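PDB 3MC9: Alr2269 protein from Nostoc sp., which probably takes part, as an Omp85 protein with periplasmic POTRA domains, in inserting beta-barrel proteins into the outer membrane or moving polypeptides across it. Local coordinates for residues Glu103-Ile108 against Val117-Glu122; Ile88-Gln91 against Thr95-Arg98; Ser141-Gln146 against Ala168-Ile173; Lys188-Gln193 against Val216-Val221. All blocks are in the same frame, centred on the assembly; numbering follows the deposited sequence.

Interaction 1: Glu103-Ile108 against Val117-Glu122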
loop_
_atom_site.group_PDB
_atom_site.type_symbol
_atom_site.label_atom_id
_atom_site.label_comp_id
_atom_site.label_asym_id
_atom_site.label_seq_id
_atom_site.Cartn_x
_atom_site.Cartn_y
_atom_site.Cartn_z
ATOM N N GLU A 103 -0.951 -1.666 15.054
ATOM C CA GLU A 103 -1.828 -2.600 14.364
ATOM C C GLU A 103 -2.872 -1.888 13.469
ATOM O O GLU A 103 -3.183 -2.354 12.368
ATOM C CB GLU A 103 -2.495 -3.424 15.439
ATOM C CG GLU A 103 -3.188 -4.657 15.054
ATOM C CD GLU A 103 -3.472 -5.488 16.296
ATOM O OE1 GLU A 103 -2.512 -5.813 17.058
ATOM O OE2 GLU A 103 -4.652 -5.797 16.523
ATOM N N ASP A 104 -3.408 -0.765 13.938
ATOM C CA ASP A 104 -4.323 0.031 13.126
ATOM C C ASP A 104 -3.592 0.614 11.889
ATOM O O ASP A 104 -4.148 0.638 10.785
ATOM C CB ASP A 104 -4.925 1.179 13.937
ATOM C CG ASP A 104 -6.007 0.723 14.921
ATOM O OD1 ASP A 104 -6.471 -0.458 14.872
ATOM O OD2 ASP A 104 -6.390 1.577 15.752
ATOM N N ILE A 105 -2.375 1.121 12.102
ATOM C CA ILE A 105 -1.525 1.604 11.017
ATOM C C ILE A 105 -1.321 0.494 9.960
ATOM O O ILE A 105 -1.576 0.735 8.773
ATOM C CB ILE A 105 -0.173 2.139 11.562
ATOM C CG1 ILE A 105 -0.407 3.455 12.321
ATOM C CG2 ILE A 105 0.851 2.304 10.437
ATOM C CD1 ILE A 105 0.794 4.003 13.084
ATOM N N ASN A 106 -0.920 -0.705 10.402
ATOM C CA ASN A 106 -0.761 -1.881 9.514
ATOM C C ASN A 106 -2.027 -2.220 8.728
ATOM O O ASN A 106 -1.964 -2.547 7.548
ATOM C CB ASN A 106 -0.339 -3.131 10.303
ATOM C CG ASN A 106 1.031 -2.979 10.953
ATOM O OD1 ASN A 106 1.749 -2.024 10.658
ATOM N ND2 ASN A 106 1.382 -3.897 11.865
ATOM N N ALA A 107 -3.170 -2.119 9.389
ATOM C CA ALA A 107 -4.450 -2.412 8.751
ATOM C C ALA A 107 -4.789 -1.337 7.721
ATOM O O ALA A 107 -5.328 -1.633 6.671
ATOM C CB ALA A 107 -5.541 -2.546 9.792
ATOM N N ILE A 108 -4.432 -0.096 7.986
ATOM C CA ILE A 108 -4.641 0.951 6.991
ATOM C C ILE A 108 -3.792 0.650 5.734
ATOM O O ILE A 108 -4.288 0.721 4.601
ATOM C CB ILE A 108 -4.374 2.357 7.584
ATOM C CG1 ILE A 108 -5.429 2.671 8.653
ATOM C CG2 ILE A 108 -4.411 3.436 6.498
ATOM C CD1 ILE A 108 -5.017 3.779 9.646
ATOM N N VAL A 117 1.298 6.079 6.161
ATOM C CA VAL A 117 0.334 6.068 7.241
ATOM C C VAL A 117 1.066 6.270 8.565
ATOM O O VAL A 117 2.059 5.592 8.840
ATOM C CB VAL A 117 -0.391 4.709 7.341
ATOM C CG1 VAL A 117 -1.439 4.760 8.450
ATOM C CG2 VAL A 117 -1.008 4.320 6.006
ATOM N N GLN A 118 0.586 7.209 9.373
ATOM C CA GLN A 118 1.072 7.338 10.735
ATOM C C GLN A 118 -0.049 7.700 11.697
ATOM O O GLN A 118 -1.093 8.199 11.288
ATOM C CB GLN A 118 2.184 8.384 10.803
ATOM C CG GLN A 118 1.823 9.715 10.179
ATOM C CD GLN A 118 2.993 10.700 10.155
ATOM O OE1 GLN A 118 3.257 11.402 11.138
ATOM N NE2 GLN A 118 3.682 10.766 9.028
ATOM N N ALA A 119 0.194 7.442 12.974
ATOM C CA ALA A 119 -0.698 7.850 14.045
ATOM C C ALA A 119 -0.022 8.958 14.841
ATOM O O ALA A 119 1.127 8.809 15.303
ATOM C CB ALA A 119 -1.016 6.695 14.933
ATOM N N SER A 120 -0.742 10.068 14.988
ATOM C CA SER A 120 -0.292 11.206 15.778
ATOM C C SER A 120 -1.258 11.407 16.977
ATOM O O SER A 120 -2.405 11.788 16.780
ATOM C CB SER A 120 -0.248 12.442 14.875
ATOM O OG SER A 120 0.245 13.577 15.566
ATOM N N PRO A 121 -0.808 11.109 18.208
ATOM C CA PRO A 121 -1.650 11.281 19.402
ATOM C C PRO A 121 -1.444 12.595 20.180
ATOM O O PRO A 121 -0.306 12.996 20.449
ATOM C CB PRO A 121 -1.256 10.087 20.287
ATOM C CG PRO A 121 0.124 9.723 19.888
ATOM C CD PRO A 121 0.421 10.362 18.525
ATOM N N GLU A 122 -2.555 13.229 20.557
ATOM C CA GLU A 122 -2.525 14.500 21.300
ATOM C C GLU A 122 -3.317 14.304 22.586
ATOM O O GLU A 122 -4.540 14.081 22.563
ATOM C CB GLU A 122 -3.096 15.656 20.456
ATOM C CG GLU A 122 -2.917 17.045 21.053
ATOM C CD GLU A 122 -3.768 18.105 20.353
ATOM O OE1 GLU A 122 -5.011 18.004 20.399
ATOM O OE2 GLU A 122 -3.190 19.045 19.759
#
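Helix-on-sheet packing within the first modelled POTRA domain brings Ile105 and Ile108, one turn apart on helix 98-110, onto Val117 and Ala119 of strand 114-124. The two short segments run nearly antiparallel, 150° between their directions, with axes 8.1 Å apart at closest approach. Ile105 lies lengthwise against the strand. Its CG2, anti to the backbone N, meets Val117 CG1 at 3.9 Å, while CG1 points the other way along the strand and carries CD1 to Ala119, 3.7 Å from its CB and 3.5 Å from its N. One isoleucine thus bridges two inward-facing strand residues, with the peptide of Gln118 between them. Ile108 meets Val117 at an oblique angle: Ile108 CG2 lies 3.6 Å from Val117 CG2 and 3.8 Å from Val117 CG1. Val117 is therefore held between both isoleucines, its CG1 shared by them. No hydrogen bond crosses the interface; the side chains meet by apolar packing, with Ile105 also resting on the strand backbone. Ile108 also reaches Val84 and Val87 of helix 78-87 and Phe132 of strand 127-136, which continues the contact into the domain core. A pair of helices covering one face of a small mixed sheet is the architecture of a POTRA domain.

Interaction 2: Ile88-Gln91 against Thr95-Arg98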
loop_
_atom_site.group_PDB
_atom_site.type_symbol
_atom_site.label_atom_id
_atom_site.label_comp_id
_atom_site.label_asym_id
_atom_site.label_seq_id
_atom_site.Cartn_x
_atom_site.Cartn_y
_atom_site.Cartn_z
ATOM N N ILE A 88 -9.576 0.343 11.301
ATOM C CA ILE A 88 -8.997 0.690 12.590
ATOM C C ILE A 88 -9.938 0.261 13.708
ATOM O O ILE A 88 -11.159 0.246 13.540
ATOM C CB ILE A 88 -8.638 2.200 12.684
ATOM C CG1 ILE A 88 -9.878 3.094 12.646
ATOM C CG2 ILE A 88 -7.688 2.581 11.559
ATOM C CD1 ILE A 88 -9.576 4.567 12.969
ATOM N N ARG A 89 -9.371 -0.143 14.835
ATOM C CA ARG A 89 -10.161 -0.425 16.023
ATOM C C ARG A 89 -10.157 0.765 16.965
ATOM O O ARG A 89 -11.110 0.967 17.694
ATOM C CB ARG A 89 -9.610 -1.622 16.780
ATOM C CG ARG A 89 -9.962 -2.987 16.228
ATOM C CD ARG A 89 -9.352 -4.068 17.143
ATOM N NE ARG A 89 -10.224 -4.489 18.248
ATOM C CZ ARG A 89 -9.816 -5.161 19.327
ATOM N NH1 ARG A 89 -8.531 -5.472 19.491
ATOM N NH2 ARG A 89 -10.695 -5.523 20.262
ATOM N N THR A 90 -9.068 1.528 16.998
ATOM C CA THR A 90 -9.016 2.708 17.867
ATOM C C THR A 90 -10.239 3.603 17.622
ATOM O O THR A 90 -10.608 3.892 16.480
ATOM C CB THR A 90 -7.698 3.468 17.704
ATOM O OG1 THR A 90 -6.628 2.648 18.211
ATOM C CG2 THR A 90 -7.723 4.790 18.455
ATOM N N GLN A 91 -10.911 4.000 18.697
ATOM C CA GLN A 91 -12.192 4.693 18.539
ATOM C C GLN A 91 -12.471 5.590 19.730
ATOM O O GLN A 91 -11.957 5.347 20.825
ATOM C CB GLN A 91 -13.341 3.684 18.257
ATOM C CG GLN A 91 -14.224 3.337 19.424
ATOM C CD GLN A 91 -15.355 2.348 19.083
ATOM O OE1 GLN A 91 -15.107 1.218 18.681
ATOM N NE2 GLN A 91 -16.592 2.771 19.297
ATOM N N THR A 95 -10.420 2.730 25.113
ATOM C CA THR A 95 -8.991 2.901 25.292
ATOM C C THR A 95 -8.237 2.471 24.036
ATOM O O THR A 95 -8.801 1.893 23.093
ATOM C CB THR A 95 -8.426 2.107 26.476
ATOM O OG1 THR A 95 -8.872 0.757 26.400
ATOM C CG2 THR A 95 -8.831 2.727 27.801
ATOM N N THR A 96 -6.953 2.795 24.019
ATOM C CA THR A 96 -6.067 2.268 23.007
ATOM C C THR A 96 -4.718 2.137 23.646
ATOM O O THR A 96 -4.501 2.589 24.771
ATOM C CB THR A 96 -6.008 3.146 21.714
ATOM O OG1 THR A 96 -5.461 2.374 20.638
ATOM C CG2 THR A 96 -5.171 4.408 21.900
ATOM N N THR A 97 -3.825 1.494 22.911
ATOM C CA THR A 97 -2.489 1.195 23.374
ATOM C C THR A 97 -1.576 1.456 22.194
ATOM O O THR A 97 -2.027 1.647 21.056
ATOM C CB THR A 97 -2.309 -0.287 23.773
ATOM O OG1 THR A 97 -2.421 -1.111 22.606
ATOM C CG2 THR A 97 -3.349 -0.741 24.821
ATOM N N ARG A 98 -0.293 1.432 22.495
ATOM C CA ARG A 98 0.765 1.636 21.537
ATOM C C ARG A 98 0.651 0.618 20.402
ATOM O O ARG A 98 0.608 0.981 19.220
ATOM C CB ARG A 98 2.110 1.487 22.270
ATOM C CG ARG A 98 3.312 1.918 21.469
ATOM C CD ARG A 98 4.573 1.184 21.927
ATOM N NE ARG A 98 4.509 -0.244 21.616
ATOM C CZ ARG A 98 4.638 -0.781 20.398
ATOM N NH1 ARG A 98 4.840 -0.022 19.318
ATOM N NH2 ARG A 98 4.548 -2.098 20.252
HETATM O O HOH W 1 -9.761 3.423 21.075
#
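Thr90 and Thr96 meet through their hydroxyls, the side chains crossing at a slant between the loop after helix 78-87 and the short strand 95-96. The Thr96 hydroxyl donates to Thr90 OG1, with 2.7 Å between Thr96 OG1 and Thr90 OG1. Thr96 OG1 stands anti to its own backbone N (chi1 -162°), which extends it from the strand toward the loop. On the other side, Thr90 OG1 lies beside its backbone N, and the methyl CG2 comes alongside the bond, 4.0 Å from Thr96 CB. Thr90 OG1 is also hydrogen-bonded to Asp104 OD2 of helix 98-110, so a chain of polar groups runs from the edge strand through the loop to the helix. Around these buried hydroxyls the surroundings are apolar: Val64 of strand 62-71 touches both threonines, and Leu101 packs on Thr90. A second link runs through a water, which accepts from Gln91 N at 2.7 Å and lies 2.7 Å from Thr95 O, to which it can donate. It joins the two backbones where they are too far apart for a direct bond. Just beyond, Thr97 occupies the N-cap position of helix 98-110, its OG1 bonded to Gln100 N. In this POTRA domain the arrangement forms the connection between the two helices, by way of a short edge strand and an N-cap.

Interaction 3: Ser141-Gln146 against Ala168-Ile173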
loop_
_atom_site.group_PDB
_atom_site.type_symbol
_atom_site.label_atom_id
_atom_site.label_comp_id
_atom_site.label_asym_id
_atom_site.label_seq_id
_atom_site.Cartn_x
_atom_site.Cartn_y
_atom_site.Cartn_z
ATOM N N SER A 141 -0.301 5.222 -13.435
ATOM C CA SER A 141 -0.139 5.532 -14.852
ATOM C C SER A 141 0.474 4.345 -15.585
ATOM O O SER A 141 0.037 4.007 -16.693
ATOM C CB SER A 141 0.703 6.794 -15.066
ATOM O OG SER A 141 1.982 6.672 -14.475
ATOM N N LYS A 142 1.479 3.711 -14.981
ATOM C CA LYS A 142 2.052 2.511 -15.572
ATOM C C LYS A 142 2.913 1.635 -14.655
ATOM O O LYS A 142 3.365 2.069 -13.595
ATOM C CB LYS A 142 2.813 2.888 -16.846
ATOM C CG LYS A 142 4.298 3.036 -16.736
ATOM C CD LYS A 142 4.961 2.397 -17.937
ATOM C CE LYS A 142 5.350 3.383 -19.002
ATOM N NZ LYS A 142 6.156 2.658 -20.030
ATOM N N VAL A 143 3.082 0.378 -15.072
ATOM C CA VAL A 143 3.987 -0.566 -14.428
ATOM C C VAL A 143 5.115 -0.944 -15.397
ATOM O O VAL A 143 4.862 -1.334 -16.537
ATOM C CB VAL A 143 3.250 -1.848 -13.925
ATOM C CG1 VAL A 143 4.229 -2.829 -13.310
ATOM C CG2 VAL A 143 2.177 -1.487 -12.911
ATOM N N GLU A 144 6.350 -0.794 -14.930
ATOM C CA GLU A 144 7.551 -1.181 -15.665
ATOM C C GLU A 144 8.263 -2.318 -14.942
ATOM O O GLU A 144 8.360 -2.294 -13.721
ATOM C CB GLU A 144 8.551 -0.034 -15.658
ATOM C CG GLU A 144 8.277 1.092 -16.585
ATOM C CD GLU A 144 9.338 2.173 -16.464
ATOM O OE1 GLU A 144 10.344 1.945 -15.750
ATOM O OE2 GLU A 144 9.171 3.242 -17.080
ATOM N N ILE A 145 8.814 -3.262 -15.700
ATOM C CA ILE A 145 9.707 -4.275 -15.156
ATOM C C ILE A 145 11.151 -3.853 -15.373
ATOM O O ILE A 145 11.530 -3.458 -16.469
ATOM C CB ILE A 145 9.518 -5.627 -15.844
ATOM C CG1 ILE A 145 8.136 -6.204 -15.527
ATOM C CG2 ILE A 145 10.639 -6.621 -15.435
ATOM C CD1 ILE A 145 7.767 -7.370 -16.434
ATOM N N GLN A 146 11.954 -3.948 -14.325
ATOM C CA GLN A 146 13.373 -3.674 -14.396
ATOM C C GLN A 146 14.100 -4.970 -14.043
ATOM O O GLN A 146 14.103 -5.408 -12.889
ATOM C CB GLN A 146 13.694 -2.559 -13.411
ATOM C CG GLN A 146 15.155 -2.216 -13.223
ATOM C CD GLN A 146 15.345 -1.255 -12.052
ATOM O OE1 GLN A 146 15.314 -1.652 -10.877
ATOM N NE2 GLN A 146 15.503 0.019 -12.369
ATOM N N ALA A 168 -5.490 -2.792 -16.970
ATOM C CA ALA A 168 -6.806 -2.617 -16.387
ATOM C C ALA A 168 -6.807 -1.734 -15.135
ATOM O O ALA A 168 -7.823 -1.142 -14.806
ATOM C CB ALA A 168 -7.405 -3.999 -16.063
ATOM N N GLN A 169 -5.678 -1.665 -14.431
ATOM C CA GLN A 169 -5.568 -0.842 -13.225
ATOM C C GLN A 169 -5.117 0.596 -13.542
ATOM O O GLN A 169 -5.118 1.448 -12.671
ATOM C CB GLN A 169 -4.609 -1.500 -12.213
ATOM C CG GLN A 169 -4.933 -2.972 -11.870
ATOM C CD GLN A 169 -3.890 -3.623 -10.950
ATOM O OE1 GLN A 169 -3.251 -2.952 -10.127
ATOM N NE2 GLN A 169 -3.709 -4.942 -11.097
ATOM N N TYR A 170 -4.727 0.851 -14.791
ATOM C CA TYR A 170 -4.254 2.174 -15.220
ATOM C C TYR A 170 -5.380 3.204 -15.159
ATOM O O TYR A 170 -6.523 2.892 -15.469
ATOM C CB TYR A 170 -3.710 2.133 -16.655
ATOM C CG TYR A 170 -2.392 1.390 -16.855
ATOM C CD1 TYR A 170 -1.841 0.578 -15.854
ATOM C CD2 TYR A 170 -1.711 1.477 -18.069
ATOM C CE1 TYR A 170 -0.639 -0.088 -16.052
ATOM C CE2 TYR A 170 -0.513 0.800 -18.277
ATOM C CZ TYR A 170 0.017 0.023 -17.265
ATOM O OH TYR A 170 1.204 -0.644 -17.464
ATOM N N GLY A 171 -5.049 4.426 -14.753
ATOM C CA GLY A 171 -6.020 5.534 -14.721
ATOM C C GLY A 171 -6.884 5.562 -13.467
ATOM O O GLY A 171 -7.810 6.360 -13.362
ATOM N N LYS A 172 -6.578 4.684 -12.516
ATOM C CA LYS A 172 -7.250 4.649 -11.222
ATOM C C LYS A 172 -6.211 4.676 -10.122
ATOM O O LYS A 172 -5.043 4.333 -10.343
ATOM C CB LYS A 172 -8.065 3.370 -11.077
ATOM C CG LYS A 172 -9.468 3.443 -11.672
ATOM C CD LYS A 172 -10.204 2.121 -11.476
ATOM C CE LYS A 172 -9.536 0.974 -12.235
ATOM N NZ LYS A 172 -10.111 -0.329 -11.837
ATOM N N ILE A 173 -6.650 5.064 -8.927
ATOM C CA ILE A 173 -5.756 5.119 -7.779
ATOM C C ILE A 173 -5.090 3.748 -7.629
ATOM O O ILE A 173 -5.727 2.714 -7.800
ATOM C CB ILE A 173 -6.478 5.584 -6.472
ATOM C CG1 ILE A 173 -5.481 5.656 -5.307
ATOM C CG2 ILE A 173 -7.683 4.695 -6.124
ATOM C CD1 ILE A 173 -6.112 6.022 -3.977
#
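This is a tyrosine laid against the start of an edge strand: in the second POTRA domain of the model, Tyr170, from the loop between helices 161-166 and 176-192, covers the backbone of Ser141-Val143 at the beginning of strand 142-146. The loop makes a type II beta turn from Gln169 to Lys172, with Tyr170 and Gly171 at its central positions; the positive phi of Gly171 belongs to this turn. Tyr170 CG lies beside its backbone N (chi1 -70°), which directs the ring from the turn toward the strand. Backbone atoms, more than side chains, meet the ring. Ser141 O stands over the face, offset toward the rim, and comes to 3.4 Å from Tyr170 CD2. Farther along the same face, Lys142 CA makes a CH-pi contact, 4.0 Å from the centroid of the Tyr170 ring and 26° off its normal. Beyond the ring the phenol oxygen reaches the next peptide, while Val143 adds a loose apolar contact through CG2. Leu140 also packs on the tyrosine, and Val143 continues inward to Leu179 of helix 176-192, so the turn is joined to the layer between helix and sheet. Strand 142-146 pairs with strand 211-217 along its other edge, with backbone bonds from Lys142 and Glu144 to Val212. The hydroxyl of Tyr170 has two partners: it is hydrogen-bonded to Asp163 OD1 of helix 161-166, and it accepts a nearly straight bond from the strand, Val143 N to Tyr170 OH at 3.2 Å, with an N-H...O angle of 173°.

Interaction 4: Lys188-Gln193 against Val216-Val221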
loop_
_atom_site.group_PDB
_atom_site.type_symbol
_atom_site.label_atom_id
_atom_site.label_comp_id
_atom_site.label_asym_id
_atom_site.label_seq_id
_atom_site.Cartn_x
_atom_site.Cartn_y
_atom_site.Cartn_z
ATOM N N LYS A 188 3.668 -16.187 -12.707
ATOM C CA LYS A 188 3.191 -17.319 -13.513
ATOM C C LYS A 188 3.606 -17.209 -14.993
ATOM O O LYS A 188 3.936 -18.214 -15.612
ATOM C CB LYS A 188 1.676 -17.451 -13.384
ATOM C CG LYS A 188 1.057 -18.590 -14.173
ATOM C CD LYS A 188 1.703 -19.928 -13.859
ATOM C CE LYS A 188 0.803 -21.088 -14.328
ATOM N NZ LYS A 188 0.574 -21.044 -15.803
ATOM N N ARG A 189 3.625 -15.999 -15.551
ATOM C CA ARG A 189 4.141 -15.833 -16.912
ATOM C C ARG A 189 5.632 -16.181 -17.033
ATOM O O ARG A 189 6.040 -16.793 -18.011
ATOM C CB ARG A 189 3.897 -14.430 -17.455
ATOM C CG ARG A 189 2.440 -14.147 -17.807
ATOM C CD ARG A 189 2.038 -14.660 -19.175
ATOM N NE ARG A 189 2.885 -14.079 -20.219
ATOM C CZ ARG A 189 3.822 -14.729 -20.912
ATOM N NH1 ARG A 189 4.042 -16.025 -20.698
ATOM N NH2 ARG A 189 4.543 -14.083 -21.838
ATOM N N TYR A 190 6.454 -15.768 -16.069
ATOM C CA TYR A 190 7.853 -16.200 -16.078
ATOM C C TYR A 190 7.923 -17.697 -16.096
ATOM O O TYR A 190 8.657 -18.277 -16.873
ATOM C CB TYR A 190 8.613 -15.702 -14.843
ATOM C CG TYR A 190 9.031 -14.283 -14.978
ATOM C CD1 TYR A 190 10.007 -13.930 -15.887
ATOM C CD2 TYR A 190 8.429 -13.295 -14.249
ATOM C CE1 TYR A 190 10.400 -12.641 -16.047
ATOM C CE2 TYR A 190 8.818 -11.990 -14.395
ATOM C CZ TYR A 190 9.797 -11.676 -15.305
ATOM O OH TYR A 190 10.195 -10.380 -15.460
ATOM N N GLN A 191 7.150 -18.319 -15.226
ATOM C CA GLN A 191 7.159 -19.750 -15.126
ATOM C C GLN A 191 6.788 -20.429 -16.455
ATOM O O GLN A 191 7.473 -21.354 -16.909
ATOM C CB GLN A 191 6.224 -20.197 -14.010
ATOM C CG GLN A 191 6.173 -21.714 -13.828
ATOM C CD GLN A 191 5.233 -22.111 -12.720
ATOM O OE1 GLN A 191 5.462 -21.803 -11.552
ATOM N NE2 GLN A 191 4.165 -22.785 -13.079
ATOM N N ASP A 192 5.710 -19.952 -17.077
ATOM C CA ASP A 192 5.273 -20.457 -18.382
ATOM C C ASP A 192 6.382 -20.427 -19.417
ATOM O O ASP A 192 6.476 -21.314 -20.236
ATOM C CB ASP A 192 4.126 -19.620 -18.912
ATOM C CG ASP A 192 2.839 -19.858 -18.162
ATOM O OD1 ASP A 192 2.692 -20.917 -17.515
ATOM O OD2 ASP A 192 1.972 -18.982 -18.221
ATOM N N GLN A 193 7.225 -19.397 -19.370
ATOM C CA GLN A 193 8.316 -19.266 -20.338
ATOM C C GLN A 193 9.599 -19.968 -19.940
ATOM O O GLN A 193 10.622 -19.778 -20.611
ATOM C CB GLN A 193 8.627 -17.793 -20.599
ATOM C CG GLN A 193 7.479 -17.021 -21.164
ATOM C CD GLN A 193 6.823 -17.730 -22.339
ATOM O OE1 GLN A 193 7.490 -18.113 -23.317
ATOM N NE2 GLN A 193 5.523 -17.933 -22.234
ATOM N N VAL A 216 12.822 -7.313 -10.852
ATOM C CA VAL A 216 12.655 -8.766 -10.879
ATOM C C VAL A 216 13.997 -9.465 -11.106
ATOM O O VAL A 216 14.748 -9.093 -12.003
ATOM C CB VAL A 216 11.685 -9.214 -12.006
ATOM C CG1 VAL A 216 11.475 -10.714 -11.963
ATOM C CG2 VAL A 216 10.361 -8.517 -11.879
ATOM N N ALA A 217 14.297 -10.455 -10.268
ATOM C CA ALA A 217 15.407 -11.375 -10.498
ATOM C C ALA A 217 14.814 -12.480 -11.339
ATOM O O ALA A 217 14.161 -13.359 -10.835
ATOM C CB ALA A 217 15.947 -11.935 -9.177
ATOM N N GLU A 218 14.992 -12.391 -12.643
ATOM C CA GLU A 218 14.310 -13.284 -13.570
ATOM C C GLU A 218 14.922 -14.657 -13.607
ATOM O O GLU A 218 14.232 -15.636 -13.831
ATOM C CB GLU A 218 14.358 -12.677 -14.991
ATOM C CG GLU A 218 13.672 -11.327 -15.050
ATOM C CD GLU A 218 13.465 -10.815 -16.457
ATOM O OE1 GLU A 218 14.344 -11.026 -17.304
ATOM O OE2 GLU A 218 12.423 -10.165 -16.683
ATOM N N GLY A 219 16.230 -14.737 -13.404
ATOM C CA GLY A 219 16.930 -15.980 -13.603
ATOM C C GLY A 219 17.369 -16.114 -15.043
ATOM O O GLY A 219 16.942 -15.341 -15.921
ATOM N N VAL A 220 18.243 -17.089 -15.259
ATOM C CA VAL A 220 18.779 -17.445 -16.564
ATOM C C VAL A 220 18.496 -18.936 -16.764
ATOM O O VAL A 220 18.478 -19.697 -15.785
ATOM C CB VAL A 220 20.288 -17.144 -16.612
ATOM C CG1 VAL A 220 20.963 -17.795 -17.820
ATOM C CG2 VAL A 220 20.511 -15.614 -16.599
ATOM N N VAL A 221 18.222 -19.351 -18.004
ATOM C CA VAL A 221 18.115 -20.781 -18.337
ATOM C C VAL A 221 19.017 -21.119 -19.526
ATOM O O VAL A 221 19.146 -20.320 -20.440
ATOM C CB VAL A 221 16.658 -21.197 -18.662
ATOM C CG1 VAL A 221 16.590 -22.680 -19.137
ATOM C CG2 VAL A 221 15.743 -20.957 -17.466
#
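Tyr190, near the C-terminal end of helix 176-192, points its CB toward the end of strand 211-217, where Val216 and Glu218 receive the ring. CG sits beside the backbone N (chi1 -80°), and this sends the phenol off the helix toward the strand. The ring then meets different chemistry at the two carbons flanking CZ: CE2 packs on Val216 CG1 at 3.8 Å, while CE1 lies 3.7 Å from Glu218 CG, with the carboxylate close by. At the tip, Tyr190 OH donates to Glu218 OE2 at 2.6 Å, and Val216 CG1 touches the same hydroxyl at 3.7 Å. The carboxylate oxygen lies at the ring edge, in the ring plane, whereas the hydroxyl meets OE2 on its anti side, 20° out of the carboxylate plane. Ring and carboxylate planes are turned 67° apart. Extended beyond CG, Glu218 brings its carboxylate to further donors: Ser155 OG bonds OE2 and Val156 N bonds OE1. Ile145 of the neighbouring strand adds an apolar contact to both Tyr190 and Val216. Three hydrogen bonds thus satisfy the buried carboxylate, two of them on OE2, and would probably stabilise its negative charge while fixing the rotation of the group and joining helix, strand end and loop.

In the fold
Along the chain the four contacts follow in series, none crossing another. Interaction 2 comes first and closes the short loop between helix 78-87 and strand 95-96; interaction 1 then ties the next helix, 98-110, to strand 114-124, which follows it. These two touch: Asp104 OD1 accepts from Arg89 N, and Ile108 packs on Ile88, so one sheet and both helices are joined. About 27 Å from interaction 1, between centres, interaction 3 closes the longer connection through helix 161-166 in the second domain. Interaction 4 then joins helix 176-192 to the end of strand 211-217. Interactions 3 and 4 share a sheet, where Gln146 O meets Val216 N.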